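Local coordinates for tail protein, 43 kDa (Neisseria meningitidis MC58, PDB 3D37) that is of unknown function but is probably a baseplate component of a Mu-like phage tail, built from barrel-related domains, at residues D93-L98 and T150-L155; I127-L132 and D171-V176. All coordinates share one frame; numbering follows the deposited sequence.

Contact 1 (D93-L98 and T150-L155); sequences DLAGFL and TVWQAL
Leu98 O accepts the backbone N-H of Trp152 at 3.2 Å, and the Val151 N lies at the same distance from it. This carbonyl, in helix 95-100, meets the first turn of helix 151-161, where the N-H groups of a new helix have no earlier turn to bond to. Both helices belong to the domain that resembles the second domain of gp44-like baseplate proteins. The Trp152 N-H points almost straight at the oxygen (163°) but comes from above the carbonyl plane, 70° out of it. Thr150 is the N-cap: its OG1 takes Gln153 N at 2.8 Å, while Gln153 OE1 receives Thr150 N on an in-plane lone pair, completing a capping box. With chi1 65°, Thr150 OG1 sits between its own backbone N and carbonyl carbon, from where it reaches the turn.

The rest of the contact is apolar. Ala95 is small enough to let the indole come close, its CB lying over one face of the six-membered ring, 4.1 Å from the centroid, as a CH-pi contact. Leu98 CB instead meets the ring at its edge, in plane, against CE3. Leu120 of helix 113-121 packs on Val151 and Leu155, and Ala117 on Leu155. Beyond CB, the Leu98 branch turns to the same two residues: Leu98 CD1 touches Val151 CG1 at 3.7 Å and Leu155 CD2 at 3.9 Å.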
loop_
_atom_site.group_PDB
_atom_site.type_symbol
_atom_site.label_atom_id
_atom_site.label_comp_id
_atom_site.label_asym_id
_atom_site.label_seq_id
_atom_site.Cartn_x
_atom_site.Cartn_y
_atom_site.Cartn_z
ATOM N N ASP A 93 -11.455 23.847 -22.162
ATOM C CA ASP A 93 -11.272 24.800 -23.285
ATOM C C ASP A 93 -12.592 25.526 -23.639
ATOM O O ASP A 93 -13.609 25.316 -22.990
ATOM C CB ASP A 93 -10.607 24.126 -24.512
ATOM C CG ASP A 93 -11.544 23.210 -25.260
ATOM O OD1 ASP A 93 -12.752 23.166 -24.933
ATOM O OD2 ASP A 93 -11.070 22.464 -26.135
ATOM N N LEU A 94 -12.562 26.390 -24.659
ATOM C CA LEU A 94 -13.698 27.255 -24.943
ATOM C C LEU A 94 -14.893 26.489 -25.508
ATOM O O LEU A 94 -16.002 27.020 -25.544
ATOM C CB LEU A 94 -13.292 28.409 -25.874
ATOM C CG LEU A 94 -12.139 29.325 -25.460
ATOM C CD1 LEU A 94 -11.845 30.363 -26.597
ATOM C CD2 LEU A 94 -12.427 30.017 -24.149
ATOM N N ALA A 95 -14.675 25.243 -25.950
ATOM C CA ALA A 95 -15.781 24.364 -26.332
ATOM C C ALA A 95 -16.694 24.131 -25.182
ATOM O O ALA A 95 -17.792 23.803 -25.407
ATOM C CB ALA A 95 -15.264 23.020 -26.853
ATOM N N GLY A 96 -16.223 24.235 -23.933
ATOM C CA GLY A 96 -17.089 24.165 -22.759
ATOM C C GLY A 96 -18.348 25.032 -22.817
ATOM O O GLY A 96 -19.391 24.587 -22.427
ATOM N N PHE A 97 -18.238 26.276 -23.288
ATOM C CA PHE A 97 -19.399 27.098 -23.595
ATOM C C PHE A 97 -20.397 26.449 -24.575
ATOM O O PHE A 97 -21.598 26.406 -24.327
ATOM C CB PHE A 97 -18.963 28.425 -24.228
ATOM C CG PHE A 97 -18.254 29.355 -23.277
ATOM C CD1 PHE A 97 -18.951 29.948 -22.214
ATOM C CD2 PHE A 97 -16.893 29.660 -23.468
ATOM C CE1 PHE A 97 -18.310 30.820 -21.348
ATOM C CE2 PHE A 97 -16.234 30.525 -22.605
ATOM C CZ PHE A 97 -16.950 31.123 -21.541
ATOM N N LEU A 98 -19.895 25.960 -25.701
ATOM C CA LEU A 98 -20.756 25.333 -26.716
ATOM C C LEU A 98 -21.373 24.017 -26.228
ATOM O O LEU A 98 -22.514 23.732 -26.522
ATOM C CB LEU A 98 -19.950 25.118 -27.992
ATOM C CG LEU A 98 -19.213 26.364 -28.527
ATOM C CD1 LEU A 98 -19.111 26.368 -30.042
ATOM C CD2 LEU A 98 -19.885 27.633 -28.053
ATOM N N THR A 150 -27.135 21.336 -28.005
ATOM C CA THR A 150 -26.143 22.204 -27.541
ATOM C C THR A 150 -25.540 22.768 -28.791
ATOM O O THR A 150 -25.645 22.191 -29.855
ATOM C CB THR A 150 -25.059 21.409 -26.705
ATOM O OG1 THR A 150 -24.347 20.472 -27.547
ATOM C CG2 THR A 150 -25.701 20.668 -25.508
ATOM N N VAL A 151 -24.868 23.887 -28.674
ATOM C CA VAL A 151 -24.110 24.409 -29.815
ATOM C C VAL A 151 -23.142 23.326 -30.388
ATOM O O VAL A 151 -23.015 23.170 -31.631
ATOM C CB VAL A 151 -23.369 25.713 -29.437
ATOM C CG1 VAL A 151 -22.743 26.358 -30.667
ATOM C CG2 VAL A 151 -24.325 26.701 -28.752
ATOM N N TRP A 152 -22.468 22.607 -29.470
ATOM C CA TRP A 152 -21.533 21.539 -29.805
ATOM C C TRP A 152 -22.178 20.400 -30.597
ATOM O O TRP A 152 -21.710 20.070 -31.662
ATOM C CB TRP A 152 -20.787 20.972 -28.575
ATOM C CG TRP A 152 -19.551 20.350 -29.053
ATOM C CD1 TRP A 152 -19.322 19.001 -29.261
ATOM C CD2 TRP A 152 -18.418 21.027 -29.559
ATOM N NE1 TRP A 152 -18.100 18.821 -29.843
ATOM C CE2 TRP A 152 -17.504 20.034 -30.018
ATOM C CE3 TRP A 152 -18.038 22.376 -29.604
ATOM C CZ2 TRP A 152 -16.253 20.346 -30.519
ATOM C CZ3 TRP A 152 -16.810 22.689 -30.113
ATOM C CH2 TRP A 152 -15.910 21.687 -30.552
ATOM N N GLN A 153 -23.226 19.803 -30.064
ATOM C CA GLN A 153 -24.023 18.809 -30.804
ATOM C C GLN A 153 -24.414 19.259 -32.181
ATOM O O GLN A 153 -24.272 18.499 -33.144
ATOM C CB GLN A 153 -25.297 18.487 -30.061
ATOM C CG GLN A 153 -25.081 17.547 -28.935
ATOM C CD GLN A 153 -26.318 17.396 -28.061
ATOM O OE1 GLN A 153 -27.057 18.354 -27.862
ATOM N NE2 GLN A 153 -26.520 16.202 -27.501
ATOM N N ALA A 154 -24.875 20.509 -32.282
ATOM C CA ALA A 154 -25.318 21.052 -33.532
ATOM C C ALA A 154 -24.144 21.214 -34.470
ATOM O O ALA A 154 -24.237 20.979 -35.682
ATOM C CB ALA A 154 -26.022 22.446 -33.310
ATOM N N LEU A 155 -23.030 21.640 -33.909
ATOM C CA LEU A 155 -21.863 21.860 -34.706
ATOM C C LEU A 155 -21.296 20.505 -35.243
ATOM O O LEU A 155 -20.774 20.436 -36.370
ATOM C CB LEU A 155 -20.833 22.559 -33.829
ATOM C CG LEU A 155 -19.680 23.364 -34.365
ATOM C CD1 LEU A 155 -20.146 24.373 -35.363
ATOM C CD2 LEU A 155 -19.117 24.031 -33.132
#

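Contact 2 (I127-L132 and D171-V176); sequences IKAVVL and DGTLVV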
loop_
_atom_site.group_PDB
_atom_site.type_symbol
_atom_site.label_atom_id
_atom_site.label_comp_id
_atom_site.label_asym_id
_atom_site.label_seq_id
_atom_site.Cartn_x
_atom_site.Cartn_y
_atom_site.Cartn_z
ATOM N N ILE A 127 -14.229 33.111 -28.500
ATOM C CA ILE A 127 -13.748 32.387 -29.696
ATOM C C ILE A 127 -13.518 33.448 -30.802
ATOM O O ILE A 127 -14.453 33.913 -31.443
ATOM C CB ILE A 127 -14.762 31.261 -30.154
ATOM C CG1 ILE A 127 -15.038 30.275 -29.009
ATOM C CG2 ILE A 127 -14.233 30.505 -31.383
ATOM C CD1 ILE A 127 -16.324 29.436 -29.152
ATOM N N LYS A 128 -12.258 33.812 -31.015
ATOM C CA LYS A 128 -11.905 34.978 -31.818
ATOM C C LYS A 128 -11.648 34.701 -33.304
ATOM O O LYS A 128 -11.490 35.656 -34.067
ATOM C CB LYS A 128 -10.678 35.666 -31.228
ATOM C CG LYS A 128 -10.914 36.445 -29.951
ATOM C CD LYS A 128 -9.593 36.871 -29.337
ATOM C CE LYS A 128 -9.808 37.686 -28.043
ATOM N NZ LYS A 128 -8.597 37.689 -27.120
ATOM N N ALA A 129 -11.593 33.431 -33.719
ATOM C CA ALA A 129 -11.582 33.072 -35.146
ATOM C C ALA A 129 -12.192 31.707 -35.349
ATOM O O ALA A 129 -12.080 30.827 -34.479
ATOM C CB ALA A 129 -10.179 33.093 -35.729
ATOM N N VAL A 130 -12.863 31.545 -36.494
ATOM C CA VAL A 130 -13.352 30.248 -36.952
ATOM C C VAL A 130 -12.689 29.941 -38.313
ATOM O O VAL A 130 -12.729 30.754 -39.233
ATOM C CB VAL A 130 -14.876 30.231 -37.050
ATOM C CG1 VAL A 130 -15.395 28.823 -37.295
ATOM C CG2 VAL A 130 -15.473 30.839 -35.788
ATOM N N VAL A 131 -12.108 28.760 -38.425
ATOM C CA VAL A 131 -11.283 28.378 -39.553
ATOM C C VAL A 131 -11.812 27.038 -40.067
ATOM O O VAL A 131 -12.473 26.272 -39.318
ATOM C CB VAL A 131 -9.778 28.345 -39.114
ATOM C CG1 VAL A 131 -8.922 27.381 -39.947
ATOM C CG2 VAL A 131 -9.177 29.763 -39.165
ATOM N N LEU A 132 -11.599 26.795 -41.366
ATOM C CA LEU A 132 -12.004 25.538 -42.005
ATOM C C LEU A 132 -10.694 24.821 -42.246
ATOM O O LEU A 132 -9.717 25.401 -42.743
ATOM C CB LEU A 132 -12.853 25.740 -43.284
ATOM C CG LEU A 132 -13.406 24.527 -44.076
ATOM C CD1 LEU A 132 -14.629 23.899 -43.454
ATOM C CD2 LEU A 132 -13.706 24.900 -45.557
ATOM N N ASP A 171 -4.843 28.082 -29.449
ATOM C CA ASP A 171 -5.076 29.512 -29.259
ATOM C C ASP A 171 -6.538 29.918 -29.157
ATOM O O ASP A 171 -6.804 31.086 -29.171
ATOM C CB ASP A 171 -4.375 30.369 -30.348
ATOM C CG ASP A 171 -4.996 30.238 -31.729
ATOM O OD1 ASP A 171 -5.976 29.477 -31.932
ATOM O OD2 ASP A 171 -4.416 30.884 -32.640
ATOM N N GLY A 172 -7.478 28.976 -29.095
ATOM C CA GLY A 172 -8.880 29.319 -28.918
ATOM C C GLY A 172 -9.702 29.448 -30.218
ATOM O O GLY A 172 -10.884 29.772 -30.151
ATOM N N THR A 173 -9.080 29.192 -31.377
ATOM C CA THR A 173 -9.796 29.165 -32.686
ATOM C C THR A 173 -10.625 27.894 -32.786
ATOM O O THR A 173 -10.149 26.800 -32.472
ATOM C CB THR A 173 -8.780 29.170 -33.860
ATOM O OG1 THR A 173 -7.891 30.269 -33.723
ATOM C CG2 THR A 173 -9.429 29.231 -35.209
ATOM N N LEU A 174 -11.886 28.050 -33.202
ATOM C CA LEU A 174 -12.732 26.935 -33.511
ATOM C C LEU A 174 -12.396 26.464 -34.964
ATOM O O LEU A 174 -12.316 27.290 -35.893
ATOM C CB LEU A 174 -14.182 27.358 -33.366
ATOM C CG LEU A 174 -15.267 26.345 -33.731
ATOM C CD1 LEU A 174 -15.215 25.065 -32.867
ATOM C CD2 LEU A 174 -16.639 27.050 -33.658
ATOM N N VAL A 175 -12.165 25.160 -35.135
ATOM C CA VAL A 175 -11.875 24.593 -36.438
ATOM C C VAL A 175 -13.035 23.678 -36.750
ATOM O O VAL A 175 -13.562 23.065 -35.843
ATOM C CB VAL A 175 -10.562 23.861 -36.466
ATOM C CG1 VAL A 175 -10.410 23.041 -37.756
ATOM C CG2 VAL A 175 -9.411 24.826 -36.323
ATOM N N VAL A 176 -13.536 23.711 -37.999
ATOM C CA VAL A 176 -14.328 22.583 -38.556
ATOM C C VAL A 176 -13.448 22.062 -39.652
ATOM O O VAL A 176 -12.871 22.836 -40.442
ATOM C CB VAL A 176 -15.757 22.910 -39.028
ATOM C CG1 VAL A 176 -16.348 21.715 -39.758
ATOM C CG2 VAL A 176 -16.662 23.193 -37.840
#
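Strands 130-132 and 174-176 run parallel, their axes 4.8 Å apart at an angle of 25°, joined by Leu174 N to Ala129 O, Val131 N to Leu174 O (2.9 Å) and Val176 N to Val131 O. Thus Leu174 bonds through both its N and O to the residues flanking Val130. Ahead of the strands, Ile127 CG2 rests on Leu174 CB at 3.7 Å and on the Gly172 carbonyl oxygen. Glycine suits that turn because its positive phi, 94°, would jam a side chain against the preceding carbonyl. Asp171 and Thr173 form an Asx turn there: Asp171 OD1 receives both Thr173 N and, at 2.7 Å, Thr173 OG1, from the same face of the carboxylate.

The strands belong to a three-stranded mixed sheet in which 174-177 is central, with 165-168 antiparallel on its other side. Val130, Leu174, Leu132 and Val176 point to the face packed by helices 113-121 and 151-161, where Val130 rests on Ala117, Leu174 on Trp152 and Leu155, and Val176 on Ala159. On the opposite face, Thr173 CG2 lies against Val131 CG2 at 4.0 Å and touches Ala129 O. At the last bridge, Leu132 CD1 approaches Val176 O at 3.6 Å.

The centres of contacts 1 and 2 lie 12 Å apart. Their segments alternate along the chain: 93-98, 127-132, 150-155, 171-176. Leu174 joins them, since its CD2 meets Leu155 CD2 at 3.9 Å and its CD1 meets Trp152 CZ3 at 4.0 Å; one leucine of the central strand therefore packs on helix 151-161, whose start is bonded to Leu98. A second junction is made by Leu94, just before helix 95-100, where Leu94 CD1 packs on Ile127 CG1 at 4.0 Å and on Gly172 O at 3.7 Å. The strand pair and helix 151-161 thus meet through Leu174, and the turn before helix 95-100 meets Ile127 and Gly172.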